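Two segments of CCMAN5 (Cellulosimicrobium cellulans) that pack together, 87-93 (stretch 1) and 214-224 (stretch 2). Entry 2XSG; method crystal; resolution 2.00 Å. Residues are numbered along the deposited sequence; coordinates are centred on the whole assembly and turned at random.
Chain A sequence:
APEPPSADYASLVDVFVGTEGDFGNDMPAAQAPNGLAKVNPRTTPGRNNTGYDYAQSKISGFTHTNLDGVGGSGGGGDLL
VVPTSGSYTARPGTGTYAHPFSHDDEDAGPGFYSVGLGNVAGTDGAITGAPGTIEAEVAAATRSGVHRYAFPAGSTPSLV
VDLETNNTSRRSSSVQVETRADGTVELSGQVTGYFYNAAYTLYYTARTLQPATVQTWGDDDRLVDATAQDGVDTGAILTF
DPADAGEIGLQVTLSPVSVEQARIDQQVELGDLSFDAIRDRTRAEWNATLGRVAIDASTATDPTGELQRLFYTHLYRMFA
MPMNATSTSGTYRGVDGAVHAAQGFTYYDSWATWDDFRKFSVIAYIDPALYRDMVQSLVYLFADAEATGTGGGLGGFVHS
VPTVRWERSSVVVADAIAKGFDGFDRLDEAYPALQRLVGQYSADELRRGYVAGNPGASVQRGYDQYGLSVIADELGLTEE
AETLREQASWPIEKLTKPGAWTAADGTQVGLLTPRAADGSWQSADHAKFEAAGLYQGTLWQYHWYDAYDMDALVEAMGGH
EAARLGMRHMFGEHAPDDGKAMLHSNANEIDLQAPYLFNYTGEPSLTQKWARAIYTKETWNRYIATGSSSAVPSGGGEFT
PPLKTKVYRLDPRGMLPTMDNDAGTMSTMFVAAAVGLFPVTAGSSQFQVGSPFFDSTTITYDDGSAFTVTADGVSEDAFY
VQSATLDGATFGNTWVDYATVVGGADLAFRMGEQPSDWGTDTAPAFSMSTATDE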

# COMPACT_ATOMS: atom_id res chain seq x y z
N SER A 87 20.01 10.03 32.27
CA SER A 87 21.40 10.23 31.87
C SER A 87 22.03 8.91 31.44
O SER A 87 21.62 7.84 31.92
CB SER A 87 22.21 10.77 33.06
OG SER A 87 21.77 12.07 33.42
N TYR A 88 23.05 8.97 30.59
CA TYR A 88 23.76 7.77 30.14
C TYR A 88 25.28 7.91 30.26
O TYR A 88 25.83 9.02 30.15
CB TYR A 88 23.37 7.44 28.69
CG TYR A 88 21.92 7.00 28.52
CD1 TYR A 88 20.94 7.91 28.13
CD2 TYR A 88 21.54 5.68 28.76
CE1 TYR A 88 19.60 7.50 27.95
CE2 TYR A 88 20.21 5.27 28.60
CZ TYR A 88 19.25 6.19 28.19
OH TYR A 88 17.96 5.78 28.04
N THR A 89 25.96 6.78 30.48
CA THR A 89 27.43 6.73 30.53
C THR A 89 27.95 5.69 29.52
O THR A 89 29.15 5.50 29.38
CB THR A 89 27.98 6.36 31.95
OG1 THR A 89 27.55 5.04 32.32
CG2 THR A 89 27.53 7.34 33.01
N ALA A 90 27.01 5.02 28.84
CA ALA A 90 27.32 4.07 27.77
C ALA A 90 26.14 4.05 26.79
O ALA A 90 25.13 4.73 27.03
CB ALA A 90 27.58 2.65 28.33
N ARG A 91 26.26 3.28 25.72
CA ARG A 91 25.18 3.15 24.74
C ARG A 91 23.91 2.68 25.48
O ARG A 91 23.98 1.77 26.30
CB ARG A 91 25.57 2.17 23.63
CG ARG A 91 24.51 2.06 22.52
CD ARG A 91 23.59 0.80 22.59
NE ARG A 91 22.97 0.64 21.26
CZ ARG A 91 21.83 1.22 20.89
NH1 ARG A 91 21.11 1.93 21.76
NH2 ARG A 91 21.39 1.05 19.64
N PRO A 92 22.76 3.34 25.23
CA PRO A 92 21.55 3.04 26.00
C PRO A 92 21.06 1.61 25.80
O PRO A 92 21.11 1.10 24.68
CB PRO A 92 20.53 4.02 25.45
CG PRO A 92 21.37 5.20 25.02
CD PRO A 92 22.60 4.57 24.43
N GLY A 93 20.61 0.98 26.88
CA GLY A 93 19.79 -0.23 26.77
C GLY A 93 18.41 0.20 26.30
O GLY A 93 17.85 1.17 26.82
N VAL A 214 26.42 17.26 23.36
CA VAL A 214 26.20 15.99 22.67
C VAL A 214 27.34 14.98 22.87
O VAL A 214 28.52 15.35 22.96
CB VAL A 214 25.88 16.25 21.16
CG1 VAL A 214 26.97 17.09 20.52
CG2 VAL A 214 25.59 14.95 20.37
N GLN A 215 26.96 13.72 22.99
CA GLN A 215 27.88 12.60 23.02
C GLN A 215 27.40 11.57 22.01
O GLN A 215 26.20 11.50 21.70
CB GLN A 215 27.91 11.99 24.40
CG GLN A 215 28.58 12.89 25.43
CD GLN A 215 28.80 12.19 26.75
OE1 GLN A 215 27.87 11.67 27.37
NE2 GLN A 215 30.06 12.16 27.19
N THR A 216 28.34 10.79 21.48
CA THR A 216 27.99 9.79 20.48
C THR A 216 28.42 8.43 20.94
O THR A 216 29.20 8.32 21.89
CB THR A 216 28.65 10.08 19.14
OG1 THR A 216 30.08 10.03 19.29
CG2 THR A 216 28.23 11.46 18.62
N TRP A 217 27.91 7.40 20.28
CA TRP A 217 28.40 6.03 20.48
C TRP A 217 28.59 5.29 19.15
O TRP A 217 27.92 5.58 18.17
CB TRP A 217 27.47 5.23 21.40
CG TRP A 217 26.21 4.75 20.75
CD1 TRP A 217 26.09 3.68 19.91
CD2 TRP A 217 24.90 5.29 20.91
NE1 TRP A 217 24.78 3.53 19.52
CE2 TRP A 217 24.02 4.50 20.13
CE3 TRP A 217 24.36 6.35 21.65
CZ2 TRP A 217 22.65 4.74 20.06
CZ3 TRP A 217 22.99 6.60 21.58
CH2 TRP A 217 22.15 5.79 20.79
N GLY A 218 29.50 4.33 19.15
CA GLY A 218 29.69 3.41 18.05
C GLY A 218 29.54 1.98 18.54
O GLY A 218 28.97 1.73 19.63
N ASP A 219 30.09 1.05 17.76
CA ASP A 219 29.83 -0.38 17.96
C ASP A 219 30.44 -1.01 19.21
O ASP A 219 30.07 -2.13 19.58
CB ASP A 219 30.24 -1.15 16.71
CG ASP A 219 29.34 -0.86 15.52
OD1 ASP A 219 28.18 -1.34 15.51
OD2 ASP A 219 29.80 -0.14 14.61
N ASP A 220 31.38 -0.31 19.83
CA ASP A 220 31.94 -0.74 21.12
C ASP A 220 31.09 -0.30 22.31
O ASP A 220 31.50 -0.47 23.46
CB ASP A 220 33.39 -0.26 21.29
CG ASP A 220 33.54 1.28 21.35
OD1 ASP A 220 32.54 2.03 21.45
OD2 ASP A 220 34.71 1.74 21.28
N ASP A 221 29.91 0.28 22.04
CA ASP A 221 29.02 0.75 23.10
C ASP A 221 29.58 1.84 24.02
O ASP A 221 28.96 2.15 25.04
CB ASP A 221 28.52 -0.44 23.95
CG ASP A 221 27.59 -1.37 23.17
OD1 ASP A 221 26.91 -0.88 22.25
OD2 ASP A 221 27.56 -2.58 23.47
N ARG A 222 30.73 2.43 23.69
CA ARG A 222 31.26 3.53 24.49
C ARG A 222 30.58 4.86 24.15
O ARG A 222 30.45 5.24 22.97
CB ARG A 222 32.78 3.64 24.39
CG ARG A 222 33.49 2.53 25.14
CD ARG A 222 35.00 2.52 24.93
NE ARG A 222 35.72 3.41 25.83
CZ ARG A 222 36.30 4.55 25.44
NH1 ARG A 222 36.24 4.94 24.17
NH2 ARG A 222 36.95 5.30 26.32
N LEU A 223 30.11 5.56 25.18
CA LEU A 223 29.52 6.88 25.00
C LEU A 223 30.59 7.91 25.22
O LEU A 223 31.10 8.05 26.33
CB LEU A 223 28.37 7.09 25.96
CG LEU A 223 27.60 8.40 25.80
CD1 LEU A 223 26.89 8.45 24.45
CD2 LEU A 223 26.61 8.48 26.94
N VAL A 224 30.95 8.63 24.15
CA VAL A 224 32.15 9.46 24.14
C VAL A 224 31.88 10.88 23.66
O VAL A 224 30.79 11.18 23.15
CB VAL A 224 33.23 8.86 23.22
CG1 VAL A 224 33.84 7.58 23.83
CG2 VAL A 224 32.64 8.59 21.83
O HOH W 1 27.91 10.57 29.79
O HOH W 2 30.73 4.27 27.87

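Stretch 2 is a strand that runs into a tight turn and comes back on itself, and stretch 1, which has no regular secondary structure, lies against that hairpin-like fold. The two arms are tied by a pair of backbone hydrogen bonds: Thr 216 N to Val 224 O at 3.0 Å and Val 224 N to Thr 216 O at 2.9 Å. The side chains of Gln 215, Trp 217 and Leu 223 set out toward stretch 1, while that of Val 224 points away. About 395 Å² is buried, counting both sides; Arg 91, Trp 217 and Leu 223 have the largest areas covered by the other stretch, 96, 78 and 74 Å².

Gln 215 reaches the contact through water. Water 1 donates to Tyr 88 O at 2.6 Å and to Gln 215 OE1 at 2.7 Å, bridging two acceptors that could not bond each other directly. An extended amide side chain (chi1 m, chi2 t) suits this place, because it carries the acceptor OE1 within reach of the water.

Trp 217 supplies the platform. With chi1 near 78°, its indole lays one face under two consecutive residues of stretch 1. Arg 91 CG stands 3.3 Å from the centroid of the Trp 217 five-membered ring and only 8° off the ring normal; Pro 92 CD sits over the six-membered ring, 3.8 Å from its centroid and 23° off the normal. Both are CH-pi contacts: Pro 92 CD is bonded to the ring nitrogen, which makes its hydrogens slightly positive, and Arg 91 CG is an ordinary aliphatic methylene. A broad, flat aromatic can receive the two at once. Proline fits because its rigid ring presents CD to the indole, with Pro 92 CD 3.5 Å from Trp 217 CZ3. Arginine fits because its CG rests on the five-membered ring while its guanidinium travels on, with Trp 217 CZ2 over one of its faces. That charged end is well satisfied: Arg 91 NH1 donates to Pro 92 O at 3.0 Å, and further bonds are made elsewhere in the structure.

Gly 218 opens a type I turn that closes at Asp 221, with Asp 221 N bonded to Gly 218 O at 3.0 Å. Asp 219 and Asp 220 point away from stretch 1 and leave the contact to their neighbours, although Asp 220 OD1 accepts from Arg 222 N at 2.9 Å and so braces the turn's exit.

Asp 221 makes the one direct hydrogen bond between the stretches: Arg 91 N donates to Asp 221 O at 3.0 Å, nearly straight at 167°. Asp 221 OD1 lies at the guanidinium edge, near its plane, but Arg 91 NE to Asp 221 OD1 is 4.3 Å, so the opposite charges are merely near each other.

Arg 222 points away, and Leu 223 turns back in. With chi1 t and chi2 p, Leu 223 CD2 lies 3.8 Å from Tyr 88 CB, while Leu 223 CB lies 3.7 Å from Ala 90 CA. Alanine's small side chain points away overall, and the backbone comes close to the leucine. Beside this greasy contact, water 2 accepts from Leu 223 N at 3.0 Å and donates to Thr 89 O at 2.5 Å, joining the backbones.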